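Local coordinates for uncharacterized protein (Eubacterium rectale, PDB 5COZ), which is of unknown function but contains a domain resembling the regulatory protein YycH and is probably exported, perhaps as a lipoprotein, at residues Y107-N112 against D116-R121; K85-N90 against A125-H130; L23-E26 against K30-Q33; S277-K282 against P319-Y324; F308-K311 against Y315-K318. All blocks are in the same frame, centred on the assembly; numbering follows the deposited sequence. Where two conformers were deposited one is given.

Contact 1: Y107-N112 against D116-R121; sequences YLWDNN and DSIAIR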
# COMPACT_ATOMS: atom_id res chain seq x y z
N TYR A 107 -4.26 -15.44 17.59
CA TYR A 107 -4.75 -16.77 17.26
C TYR A 107 -4.01 -17.31 16.08
O TYR A 107 -3.84 -16.60 15.09
CB TYR A 107 -6.24 -16.76 16.95
CG TYR A 107 -7.11 -16.51 18.14
CD1 TYR A 107 -7.57 -17.56 18.93
CD2 TYR A 107 -7.47 -15.21 18.50
CE1 TYR A 107 -8.41 -17.33 20.01
CE2 TYR A 107 -8.31 -14.96 19.58
CZ TYR A 107 -8.76 -16.03 20.35
OH TYR A 107 -9.59 -15.81 21.42
N LEU A 108 -3.61 -18.58 16.17
CA LEU A 108 -2.90 -19.25 15.10
C LEU A 108 -3.56 -20.55 14.73
O LEU A 108 -4.02 -21.28 15.62
CB LEU A 108 -1.44 -19.56 15.50
CG LEU A 108 -0.63 -18.39 16.10
CD1 LEU A 108 0.78 -18.83 16.44
CD2 LEU A 108 -0.51 -17.23 15.13
N TRP A 109 -3.53 -20.89 13.44
CA TRP A 109 -3.98 -22.19 12.93
C TRP A 109 -2.89 -22.69 12.02
O TRP A 109 -2.53 -22.01 11.06
CB TRP A 109 -5.32 -22.11 12.18
CG TRP A 109 -6.47 -21.80 13.06
CD1 TRP A 109 -7.34 -22.70 13.62
CD2 TRP A 109 -6.89 -20.51 13.50
NE1 TRP A 109 -8.28 -22.04 14.38
CE2 TRP A 109 -8.06 -20.69 14.28
CE3 TRP A 109 -6.44 -19.19 13.24
CZ2 TRP A 109 -8.76 -19.61 14.84
CZ3 TRP A 109 -7.16 -18.13 13.77
CH2 TRP A 109 -8.28 -18.35 14.59
N ASP A 110 -2.35 -23.86 12.32
CA ASP A 110 -1.25 -24.38 11.53
C ASP A 110 -1.51 -25.79 11.04
O ASP A 110 -1.97 -26.64 11.80
CB ASP A 110 0.02 -24.38 12.41
CG ASP A 110 0.54 -22.99 12.68
OD1 ASP A 110 1.20 -22.43 11.78
OD2 ASP A 110 0.24 -22.44 13.76
N ASN A 111 -1.20 -26.03 9.77
CA ASN A 111 -1.23 -27.39 9.24
C ASN A 111 0.23 -27.78 9.20
O ASN A 111 0.99 -27.29 8.36
CB ASN A 111 -1.93 -27.46 7.88
CG ASN A 111 -2.01 -28.86 7.34
OD1 ASN A 111 -1.27 -29.75 7.75
ND2 ASN A 111 -2.88 -29.07 6.37
N ASN A 112 0.66 -28.59 10.16
CA ASN A 112 2.06 -28.97 10.28
C ASN A 112 2.53 -29.95 9.17
O ASN A 112 3.73 -30.07 8.96
CB ASN A 112 2.33 -29.53 11.67
CG ASN A 112 1.97 -28.57 12.79
OD1 ASN A 112 1.06 -28.82 13.59
ND2 ASN A 112 2.63 -27.41 12.84
N ASP A 116 0.95 -24.82 5.85
CA ASP A 116 -0.01 -23.72 5.65
C ASP A 116 -0.31 -23.10 7.00
O ASP A 116 -0.30 -23.80 8.02
CB ASP A 116 -1.32 -24.22 5.02
CG ASP A 116 -1.22 -24.89 3.67
OD1 ASP A 116 -0.44 -24.41 2.84
OD2 ASP A 116 -1.95 -25.87 3.44
N SER A 117 -0.58 -21.79 7.04
CA SER A 117 -0.89 -21.19 8.33
C SER A 117 -1.78 -19.98 8.20
O SER A 117 -1.83 -19.32 7.16
CB SER A 117 0.38 -20.77 9.07
OG SER A 117 1.01 -19.66 8.46
N ILE A 118 -2.52 -19.71 9.29
CA ILE A 118 -3.31 -18.52 9.48
C ILE A 118 -2.91 -17.90 10.81
O ILE A 118 -2.80 -18.63 11.80
CB ILE A 118 -4.83 -18.79 9.39
CG1 ILE A 118 -5.23 -19.36 8.02
CG2 ILE A 118 -5.65 -17.50 9.75
CD1 ILE A 118 -6.67 -19.85 7.99
N ALA A 119 -2.69 -16.58 10.86
CA ALA A 119 -2.37 -15.91 12.10
C ALA A 119 -3.20 -14.66 12.16
O ALA A 119 -3.16 -13.86 11.23
CB ALA A 119 -0.89 -15.56 12.16
N ILE A 120 -3.95 -14.48 13.26
CA ILE A 120 -4.77 -13.28 13.40
C ILE A 120 -4.41 -12.59 14.71
O ILE A 120 -4.44 -13.23 15.76
CB ILE A 120 -6.28 -13.59 13.30
CG1 ILE A 120 -6.60 -14.29 11.97
CG2 ILE A 120 -7.11 -12.29 13.46
CD1 ILE A 120 -8.05 -14.84 11.91
N ARG A 121 -4.08 -11.29 14.64
CA ARG A 121 -3.76 -10.45 15.79
C ARG A 121 -4.79 -9.31 15.86
O ARG A 121 -5.71 -9.26 15.03
CB ARG A 121 -2.33 -9.86 15.62
CG ARG A 121 -1.17 -10.82 15.80
CD ARG A 121 0.17 -10.13 15.58
NE ARG A 121 0.55 -9.26 16.70
CZ ARG A 121 0.41 -7.94 16.71
NH1 ARG A 121 -0.10 -7.31 15.65
NH2 ARG A 121 0.77 -7.23 17.77
O HOH W 1 0.02 -19.56 12.42
O HOH W 2 2.11 -24.08 9.60
O HOH W 3 -3.97 -27.39 4.41
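The carbonyl oxygen of Ile118 is approached by three groups: Trp109 N donates to it at 2.9 Å in the carbonyl plane, the CA hydrogen of Leu108 leans against it, and a water may donate to it as well, though that water has competing acceptors. This oxygen lies within a beta hairpin, strands 104-111 and 116-120, whose axes are almost exactly antiparallel (178°). Tyr107 with Ile120 and Trp109 with Ile118 form hydrogen-bonded pairs; the shortest bond runs from Ile120 N to Tyr107 O at 2.8 Å. Leu108 with Ala119 and Asp110 with Ser117 are non-hydrogen-bonded pairs. Tyr107, Trp109, Ile118 and Ile120 share the face covered by helix 73-87. There the Trp109 ring, swung to the side of its own backbone N (chi1 -69°), reaches across both isoleucines: CE3 lies 4.0 Å from Ile118 CG2 and CZ3 3.9 Å from Ile120 CD1, each methyl approaching obliquely. Tyr77 meets the indole edge-to-face, so aromatic and aliphatic groups together limit its freedom to turn. On the other face Leu108 swings one branch over its neighbour, and CD2 presses on Ala119 CB at 3.4 Å, tighter than normal van der Waals contact. Asp110 OD1 is joined to Asp116 O by a water that donates to both, 2.9 Å from OD1. Toward the turn, Asn111 OD1 binds Tyr113 N and Asp116 OD2 pairs with Thr114 OG1. The same two side chains share another water, which accepts from Asn111 ND2 at 2.8 Å and donates to Asp116 OD2 at 2.7 Å.

Contact 2: K85-N90 against A125-H130; sequences KAINLN and ALAETH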
# COMPACT_ATOMS: atom_id res chain seq x y z
N LYS A 85 -10.78 -20.53 3.54
CA LYS A 85 -11.40 -20.80 2.22
C LYS A 85 -10.45 -20.31 1.11
O LYS A 85 -10.16 -21.03 0.15
CB LYS A 85 -12.77 -20.11 2.12
CG LYS A 85 -13.51 -20.41 0.81
CD LYS A 85 -14.59 -19.37 0.53
CE LYS A 85 -15.27 -19.54 -0.82
NZ LYS A 85 -14.40 -19.11 -1.94
N ALA A 86 -9.92 -19.08 1.29
CA ALA A 86 -9.02 -18.48 0.30
C ALA A 86 -7.77 -19.33 0.01
O ALA A 86 -7.46 -19.55 -1.16
CB ALA A 86 -8.60 -17.10 0.79
N ILE A 87 -7.06 -19.83 1.05
CA ILE A 87 -5.83 -20.60 0.83
C ILE A 87 -6.08 -22.12 0.76
O ILE A 87 -5.11 -22.87 0.68
CB ILE A 87 -4.72 -20.26 1.86
CG1 ILE A 87 -5.12 -20.67 3.32
CG2 ILE A 87 -4.30 -18.78 1.76
CD1 ILE A 87 -3.94 -20.81 4.27
N ASN A 88 -7.35 -22.54 0.82
CA ASN A 88 -7.77 -23.96 0.76
C ASN A 88 -7.12 -24.75 1.92
O ASN A 88 -6.60 -25.85 1.73
CB ASN A 88 -7.45 -24.60 -0.62
CG ASN A 88 -8.28 -25.83 -0.90
OD1 ASN A 88 -9.48 -25.90 -0.57
ND2 ASN A 88 -7.66 -26.84 -1.50
N LEU A 89 -7.14 -24.15 3.12
CA LEU A 89 -6.56 -24.79 4.30
C LEU A 89 -7.40 -26.00 4.72
O LEU A 89 -8.63 -25.92 4.70
CB LEU A 89 -6.49 -23.76 5.45
CG LEU A 89 -5.89 -24.24 6.76
CD1 LEU A 89 -4.39 -24.05 6.76
CD2 LEU A 89 -6.47 -23.46 7.93
N ASN A 90 -6.76 -27.11 5.05
CA ASN A 90 -7.50 -28.28 5.51
C ASN A 90 -7.75 -28.07 7.02
O ASN A 90 -6.87 -28.32 7.83
CB ASN A 90 -6.72 -29.55 5.21
CG ASN A 90 -7.49 -30.81 5.55
OD1 ASN A 90 -8.56 -30.78 6.16
ND2 ASN A 90 -6.95 -31.95 5.15
N ALA A 125 -3.81 -9.74 9.92
CA ALA A 125 -4.20 -11.12 9.69
C ALA A 125 -3.39 -11.60 8.51
O ALA A 125 -3.23 -10.86 7.53
CB ALA A 125 -5.70 -11.27 9.46
N LEU A 126 -2.84 -12.80 8.62
CA LEU A 126 -2.03 -13.34 7.54
C LEU A 126 -2.38 -14.80 7.30
O LEU A 126 -2.27 -15.61 8.23
CB LEU A 126 -0.53 -13.21 7.87
CG LEU A 126 0.47 -13.84 6.86
CD1 LEU A 126 0.42 -13.11 5.51
CD2 LEU A 126 1.90 -13.82 7.40
N ALA A 127 -2.76 -15.14 6.07
CA ALA A 127 -2.96 -16.53 5.66
C ALA A 127 -1.93 -16.84 4.57
O ALA A 127 -1.74 -16.03 3.66
CB ALA A 127 -4.37 -16.77 5.15
N GLU A 128 -1.23 -17.95 4.67
CA GLU A 128 -0.24 -18.25 3.62
C GLU A 128 0.02 -19.72 3.49
O GLU A 128 -0.08 -20.48 4.45
CB GLU A 128 1.09 -17.52 3.88
CG GLU A 128 1.78 -17.86 5.20
CD GLU A 128 2.97 -17.00 5.58
OE1 GLU A 128 3.31 -16.04 4.85
OE2 GLU A 128 3.58 -17.31 6.63
N THR A 129 0.35 -20.13 2.26
CA THR A 129 0.85 -21.47 1.98
C THR A 129 2.35 -21.39 2.13
O THR A 129 2.90 -20.29 2.17
CB THR A 129 0.45 -21.98 0.59
OG1 THR A 129 1.14 -21.17 -0.39
CG2 THR A 129 -1.05 -21.99 0.37
N HIS A 130 3.02 -22.56 2.21
CA HIS A 130 4.48 -22.55 2.30
C HIS A 130 5.09 -21.86 1.05
O HIS A 130 5.95 -21.00 1.19
CB HIS A 130 4.97 -24.00 2.43
CG HIS A 130 6.46 -24.13 2.41
ND1 HIS A 130 7.25 -23.66 3.45
CD2 HIS A 130 7.27 -24.66 1.45
CE1 HIS A 130 8.50 -23.92 3.10
NE2 HIS A 130 8.56 -24.51 1.90
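Ile87 and Ala127 point their side chains at each other where helix 73-87 ends against strand 125-128, a helix packed on the face of an antiparallel sheet. The contact is aliphatic and buried. Ile87 CG2 rests on Ala127 CB at 3.9 Å, methyl against methyl. With CG1 between the backbone N and the carbonyl carbon (chi1 64°), the longer branch of Ile87 extends onto the strand backbone, and CD1 stops 3.9 Å from Glu128 O. Thr129 adds its methyl from beyond the strand end, CG2 lying 4.3 Å from Ile87 CB. Leu83, one turn earlier in the helix, continues this packing over Ala125 and Ala127. With only a methyl at Ile87, as in an alanine here, Ala127 and the backbone of Glu128 would probably be left facing a gap, and the helix end would be less firmly seated on the strand.

Polar bonds cap the two helix ends that meet here. Asn88 leaves the helix with positive phi in a Schellman motif, and its N bonds back to Lys85 O at 3.3 Å. Thr129 is the N-cap of helix 130-137, its hydroxyl capping Gly132 N. Its two branches thus do different work: OG1 serves the helix that follows, while CG2 faces helix 73-87 and lies 4.2 Å from Ile87 O.

Contact 3: L23-E26 against K30-Q33; sequences LDEE and KLPQ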
# COMPACT_ATOMS: atom_id res chain seq x y z
N LEU A 23 -3.24 19.75 -14.09
CA LEU A 23 -3.57 19.31 -12.74
C LEU A 23 -4.52 20.27 -12.03
O LEU A 23 -4.82 20.08 -10.84
CB LEU A 23 -2.31 19.12 -11.89
CG LEU A 23 -1.40 17.99 -12.36
CD1 LEU A 23 -0.12 17.99 -11.57
CD2 LEU A 23 -2.08 16.62 -12.27
N ASP A 24 -5.04 21.28 -12.76
CA ASP A 24 -5.93 22.27 -12.17
C ASP A 24 -7.37 22.10 -12.63
O ASP A 24 -8.14 23.07 -12.68
CB ASP A 24 -5.39 23.67 -12.53
CG ASP A 24 -5.85 24.80 -11.62
OD1 ASP A 24 -6.41 24.51 -10.52
OD2 ASP A 24 -5.71 25.97 -12.03
N GLU A 25 -7.75 20.88 -12.98
CA GLU A 25 -9.11 20.59 -13.45
C GLU A 25 -10.17 20.88 -12.37
O GLU A 25 -10.00 20.49 -11.20
CB GLU A 25 -9.22 19.12 -13.88
CG GLU A 25 -8.49 18.81 -15.18
CD GLU A 25 -9.14 19.37 -16.43
OE1 GLU A 25 -10.30 19.85 -16.36
OE2 GLU A 25 -8.51 19.29 -17.51
N GLU A 26 -11.27 21.53 -12.75
CA GLU A 26 -12.35 21.86 -11.82
C GLU A 26 -13.07 20.58 -11.35
O GLU A 26 -13.62 20.57 -10.26
CB GLU A 26 -13.35 22.88 -12.41
CG GLU A 26 -14.17 22.39 -13.59
CD GLU A 26 -15.23 23.36 -14.09
OE1 GLU A 26 -14.87 24.52 -14.41
OE2 GLU A 26 -16.40 22.94 -14.21
N LYS A 30 -11.58 14.56 -14.11
CA LYS A 30 -10.97 14.97 -15.38
C LYS A 30 -9.44 15.16 -15.29
O LYS A 30 -8.80 15.44 -16.31
CB LYS A 30 -11.64 16.23 -15.91
CG LYS A 30 -13.05 15.91 -16.45
CD LYS A 30 -13.81 17.12 -16.99
CE LYS A 30 -13.15 17.86 -18.13
NZ LYS A 30 -12.74 16.96 -19.24
N LEU A 31 -8.86 14.96 -14.10
CA LEU A 31 -7.41 15.04 -13.96
C LEU A 31 -6.79 13.93 -14.77
O LEU A 31 -7.39 12.86 -14.91
CB LEU A 31 -6.99 14.87 -12.48
CG LEU A 31 -7.39 16.00 -11.54
CD1 LEU A 31 -7.24 15.52 -10.09
CD2 LEU A 31 -6.53 17.26 -11.76
N PRO A 32 -5.56 14.14 -15.25
CA PRO A 32 -4.87 13.05 -15.96
C PRO A 32 -4.49 11.94 -14.98
O PRO A 32 -4.50 12.18 -13.76
CB PRO A 32 -3.63 13.74 -16.54
CG PRO A 32 -3.38 14.90 -15.65
CD PRO A 32 -4.73 15.36 -15.17
N GLN A 33 -4.16 10.76 -15.51
CA GLN A 33 -3.74 9.64 -14.66
C GLN A 33 -2.21 9.52 -14.63
O GLN A 33 -1.65 8.84 -13.76
CB GLN A 33 -4.36 8.34 -15.14
CG GLN A 33 -5.85 8.22 -14.80
CD GLN A 33 -6.39 6.87 -15.18
OE1 GLN A 33 -6.38 6.47 -16.35
NE2 GLN A 33 -6.87 6.13 -14.19
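Glu25 and Leu31 bring their backbones within 5.8 Å, CA to CA, where the loop between helix 16-22 and strand 34-40 folds back on itself. Neither segment is regular helix or strand: Leu23 is the first residue to leave the helix, and the chain returns through Lys30 and Leu31 to Pro32. Side chains, and side chains on backbone, hold the two limbs together.

Leu31 is the inner wedge. It sends one methyl into the bend at the helix exit: CD2 touches Leu23 O at 3.4 Å and, on the next part of the limb, Glu25 CB at 3.9 Å. Pro276, Ile51 and Tyr57 also pack on Leu31, so the wedge is enclosed by the rest of the domain. Beside it Leu23 and Pro32 cross at about a right angle, Leu23 CD2 lying 4.0 Å from the ring atom Pro32 CG. Leu23 also leans on Leu280, which ties this side of the loop to helix 276-288.

Glu25 lines the outer side. Its first torsion (chi1 -73°) sets CG 3.6 Å from Lys30 O, and a bend at chi2 (-72°) then carries the carboxylate back beside Lys30; the backbone oxygen of Glu25 meanwhile bonds to Tyr57 OH. Farther out the glutamate and lysine chains cross obliquely. The lysine is itself bent at chi3 and chi4, and its aliphatic part takes the contact: Glu25 OE1 is 3.9 Å from Lys30 CB, whereas Lys30 NZ stays 4.8 Å from that oxygen, a separation at which the opposite charges probably attract only mildly, without a salt bridge.

Contact 4: S277-K282 against P319-Y324; sequences SSILSK and PVWVVY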
# COMPACT_ATOMS: atom_id res chain seq x y z
N SER A 277 -2.48 20.61 -8.76
CA SER A 277 -1.57 21.61 -9.33
C SER A 277 -0.89 22.41 -8.22
O SER A 277 0.31 22.69 -8.30
CB SER A 277 -2.33 22.56 -10.25
OG SER A 277 -3.50 23.04 -9.61
N SER A 278 -1.68 22.80 -7.19
CA SER A 278 -1.20 23.61 -6.07
C SER A 278 -0.15 22.84 -5.28
O SER A 278 0.88 23.40 -4.91
CB SER A 278 -2.36 24.00 -5.15
OG SER A 278 -3.34 24.72 -5.88
N ILE A 279 -0.36 21.54 -5.11
CA ILE A 279 0.57 20.67 -4.40
C ILE A 279 1.84 20.48 -5.21
O ILE A 279 2.94 20.61 -4.65
CB ILE A 279 -0.11 19.33 -4.08
CG1 ILE A 279 -1.38 19.55 -3.25
CG2 ILE A 279 0.88 18.34 -3.42
CD1 ILE A 279 -1.17 20.26 -1.90
N LEU A 280 1.71 20.17 -6.53
CA LEU A 280 2.91 19.94 -7.31
C LEU A 280 3.79 21.19 -7.38
O LEU A 280 5.00 21.06 -7.22
CB LEU A 280 2.58 19.43 -8.72
CG LEU A 280 3.83 19.17 -9.61
CD1 LEU A 280 4.76 18.10 -8.97
CD2 LEU A 280 3.40 18.74 -11.00
N SER A 281 3.21 22.39 -7.61
CA SER A 281 4.06 23.57 -7.69
C SER A 281 4.77 23.83 -6.34
O SER A 281 5.96 24.17 -6.34
CB SER A 281 3.24 24.78 -8.13
OG SER A 281 2.27 25.06 -7.15
N LYS A 282 4.09 23.62 -5.21
CA LYS A 282 4.69 23.83 -3.91
C LYS A 282 5.79 22.77 -3.66
O LYS A 282 6.87 23.09 -3.14
CB LYS A 282 3.57 23.75 -2.86
CG LYS A 282 3.89 24.25 -1.51
CD LYS A 282 2.58 24.56 -0.84
CE LYS A 282 2.86 25.05 0.52
NZ LYS A 282 1.59 25.30 1.19
N PRO A 319 -7.94 14.07 4.90
CA PRO A 319 -7.32 13.86 3.58
C PRO A 319 -5.98 14.55 3.48
O PRO A 319 -5.78 15.68 3.99
CB PRO A 319 -8.32 14.49 2.61
CG PRO A 319 -8.97 15.61 3.43
CD PRO A 319 -9.09 15.00 4.81
N VAL A 320 -5.07 13.89 2.77
CA VAL A 320 -3.74 14.41 2.49
C VAL A 320 -3.43 14.19 1.01
O VAL A 320 -3.94 13.25 0.39
CB VAL A 320 -2.63 13.74 3.38
CG1 VAL A 320 -2.83 14.11 4.84
CG2 VAL A 320 -2.56 12.21 3.21
N TRP A 321 -2.56 15.04 0.47
CA TRP A 321 -1.91 14.80 -0.81
C TRP A 321 -0.51 14.31 -0.53
O TRP A 321 0.23 14.98 0.20
CB TRP A 321 -1.85 16.09 -1.65
CG TRP A 321 -3.14 16.47 -2.31
CD1 TRP A 321 -3.92 17.55 -2.00
CD2 TRP A 321 -3.73 15.86 -3.46
NE1 TRP A 321 -4.98 17.63 -2.88
CE2 TRP A 321 -4.87 16.62 -3.81
CE3 TRP A 321 -3.40 14.73 -4.24
CZ2 TRP A 321 -5.69 16.30 -4.90
CZ3 TRP A 321 -4.20 14.42 -5.34
CH2 TRP A 321 -5.34 15.20 -5.65
N VAL A 322 -0.16 13.11 -1.04
CA VAL A 322 1.16 12.53 -0.83
C VAL A 322 1.91 12.63 -2.13
O VAL A 322 1.36 12.27 -3.18
CB VAL A 322 1.09 11.06 -0.35
CG1 VAL A 322 2.50 10.58 0.01
CG2 VAL A 322 0.16 10.93 0.86
N VAL A 323 3.17 13.08 -2.09
CA VAL A 323 4.04 13.09 -3.25
C VAL A 323 5.16 12.10 -2.99
O VAL A 323 5.93 12.25 -2.05
CB VAL A 323 4.62 14.50 -3.58
CG1 VAL A 323 5.52 14.45 -4.82
CG2 VAL A 323 3.49 15.49 -3.78
N TYR A 324 5.24 11.07 -3.84
CA TYR A 324 6.28 10.06 -3.75
C TYR A 324 7.33 10.41 -4.78
O TYR A 324 6.97 10.74 -5.93
CB TYR A 324 5.71 8.66 -4.03
CG TYR A 324 4.60 8.26 -3.07
CD1 TYR A 324 3.26 8.52 -3.38
CD2 TYR A 324 4.88 7.53 -1.92
CE1 TYR A 324 2.23 8.09 -2.54
CE2 TYR A 324 3.86 7.10 -1.07
CZ TYR A 324 2.54 7.35 -1.40
OH TYR A 324 1.53 6.96 -0.56
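Ile279 meets the indole of Trp321 with its CG1 methylene, 3.5 Å from Trp321 CD1, approaching the five-membered ring obliquely. Its terminal methyl stays with the same ring atom, Ile279 CD1 lying 3.9 Å from Trp321 CD1. The other branch turns along the strand: Ile279 CG2 is 4.0 Å from Trp321 CB and 3.9 Å from Val323 CG2, the methyls meeting as the two side chains pass. With CG1 anti to the carbonyl carbon (chi1 -58°), the isoleucine divides its branches between two residues, Trp321 and Val323, that point to the same side of the strand. Replacing Ile279 by alanine would probably open a gap between the helix and these two side chains and leave Trp321 CD1 without its aliphatic neighbour from the helix.

In the next shell Trp321 NE1 donates to Leu274 O, just before the helix, which helps to fix the rotation of the indole. Leu303 and Ile51 pack on this ring as well, Val298 lies against Val323, and Tyr347 of the neighbouring strand touches Ile279. Backbone bonds from Trp321 to Tyr347 and from Val322 to Ser302 hold strand 314-330 between two antiparallel neighbours. The whole is a helix-on-sheet packing, with one face of helix 276-288 laid on a mixed beta sheet and Ile279 as a buried contact between them.

Contact 5: F308-K311 against Y315-K318; sequences FADK and YDIK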
# COMPACT_ATOMS: atom_id res chain seq x y z
N PHE A 308 -4.64 9.84 12.33
CA PHE A 308 -3.87 10.47 13.40
C PHE A 308 -4.41 9.95 14.71
O PHE A 308 -5.61 10.12 15.00
CB PHE A 308 -3.99 12.00 13.32
CG PHE A 308 -3.48 12.60 12.03
CD1 PHE A 308 -2.14 12.92 11.87
CD2 PHE A 308 -4.34 12.76 10.94
CE1 PHE A 308 -1.67 13.47 10.68
CE2 PHE A 308 -3.88 13.31 9.76
CZ PHE A 308 -2.55 13.68 9.64
N ALA A 309 -3.55 9.32 15.52
CA ALA A 309 -4.01 8.78 16.80
C ALA A 309 -4.69 9.86 17.65
O ALA A 309 -4.24 11.00 17.70
CB ALA A 309 -2.85 8.16 17.56
N ASP A 310 -5.84 9.50 18.25
CA ASP A 310 -6.58 10.46 19.06
C ASP A 310 -6.54 9.99 20.51
O ASP A 310 -5.73 10.50 21.28
CB ASP A 310 -8.01 10.64 18.51
CG ASP A 310 -8.89 11.64 19.26
OD1 ASP A 310 -8.35 12.42 20.08
OD2 ASP A 310 -10.10 11.67 18.98
N LYS A 311 -7.38 9.01 20.87
CA LYS A 311 -7.48 8.42 22.21
C LYS A 311 -8.30 7.17 22.12
O LYS A 311 -9.13 7.06 21.22
CB LYS A 311 -8.12 9.41 23.23
CG LYS A 311 -9.54 9.85 22.90
CD LYS A 311 -10.18 10.64 24.05
CE LYS A 311 -10.02 12.14 23.90
NZ LYS A 311 -10.76 12.87 24.96
N TYR A 315 -9.14 7.40 15.99
CA TYR A 315 -8.20 8.18 15.20
C TYR A 315 -8.93 9.25 14.47
O TYR A 315 -10.07 9.02 14.06
CB TYR A 315 -7.54 7.25 14.14
CG TYR A 315 -6.78 6.07 14.68
CD1 TYR A 315 -7.45 4.95 15.17
CD2 TYR A 315 -5.39 6.05 14.68
CE1 TYR A 315 -6.76 3.86 15.69
CE2 TYR A 315 -4.69 4.95 15.17
CZ TYR A 315 -5.38 3.88 15.71
OH TYR A 315 -4.70 2.77 16.20
N ASP A 316 -8.29 10.39 14.21
CA ASP A 316 -8.83 11.38 13.30
C ASP A 316 -8.45 10.93 11.90
O ASP A 316 -7.31 10.47 11.71
CB ASP A 316 -8.23 12.76 13.57
CG ASP A 316 -8.83 13.40 14.81
OD1 ASP A 316 -9.99 13.84 14.74
OD2 ASP A 316 -8.12 13.47 15.83
N ILE A 317 -9.35 11.04 10.95
CA ILE A 317 -9.08 10.66 9.56
C ILE A 317 -9.21 11.93 8.72
O ILE A 317 -10.25 12.59 8.78
CB ILE A 317 -9.99 9.50 9.08
CG1 ILE A 317 -9.65 9.09 7.64
CG2 ILE A 317 -11.52 9.76 9.26
CD1 ILE A 317 -10.29 7.76 7.21
N LYS A 318 -8.11 12.31 8.02
CA LYS A 318 -8.13 13.58 7.28
C LYS A 318 -7.48 13.37 5.95
O LYS A 318 -6.52 12.59 5.85
CB LYS A 318 -7.35 14.67 8.07
CG LYS A 318 -8.00 14.97 9.44
CD LYS A 318 -7.27 16.09 10.19
CE LYS A 318 -7.56 17.45 9.57
NZ LYS A 318 -6.75 18.54 10.20
O HOH W 4 -5.50 13.22 16.39
O HOH W 5 -8.61 14.98 18.01
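Phe308 lays its ring edge alongside the neighbouring strand: CD2 lies 3.8 Å from Asp316 O, and CE2 lies 4.1 Å from Lys318 CB, both partners near the ring plane. The phenyl and the lysine chain cross at about a right angle. Beside this edge the backbones form a hydrogen-bonded antiparallel pair, Phe308 N to Asp316 O and Asp316 N to Phe308 O, each 2.8 Å long; the first lies in the carbonyl plane, and the donor of the second is tilted from it.

Ala309 and Tyr315 make the next, non-hydrogen-bonded pair, and their side chains diverge. Tyr315 nevertheless brings its ring obliquely beside the alanine, with CD2 3.7 Å from Ala309 CA. Tyr237 and Tyr262 meet the same ring edge-to-face.

Two carboxylates come together nearby, Asp310 OD2 lying 4.1 Å from Asp316 OD2 with their planes 30° apart. Asp310 reaches there because its CG stands anti to the backbone N (chi1 -179°). The like charges would repel, but Lys63 NZ makes salt bridges with Asp310 OD2 and Asp316 OD1 and probably offsets much of the cost. A water donates to Asp316 OD2 at 2.7 Å and weakly to Asp310 OD1, while a second water lies between Asp316 OD2 and Ala309 O and may not serve both at once.

The strand axes diverge from antiparallel, at 144°, as the chain nears its turn. Here, at the end of the hairpin formed by strands 295-311 and 314-330, the pairing carries a classic beta bulge, Asp310 and Lys311 together opposing Thr314.

Overall arrangement
Along the chain contact 3 comes first; contact 2 then spans contact 1, and contact 4 spans contact 5. Contacts 1 and 2 have centres 8 Å apart and share the antiparallel sheet in which strands 116-120 and 125-128 are neighbours, with helix 73-87 on one face. Contacts 3 and 4, with centres 13 Å apart, meet where the loop after helix 16-22 touches helix 276-288. Contact 5 lies about 21 Å from contact 4, centre to centre, at the start of the same strand, 314-330, in the mixed sheet. Centres of contacts 1 and 3 are about 45 Å apart, on opposite sides of the chain's centre. The contacts thus sample two separately built sheets, each with helix packed against it.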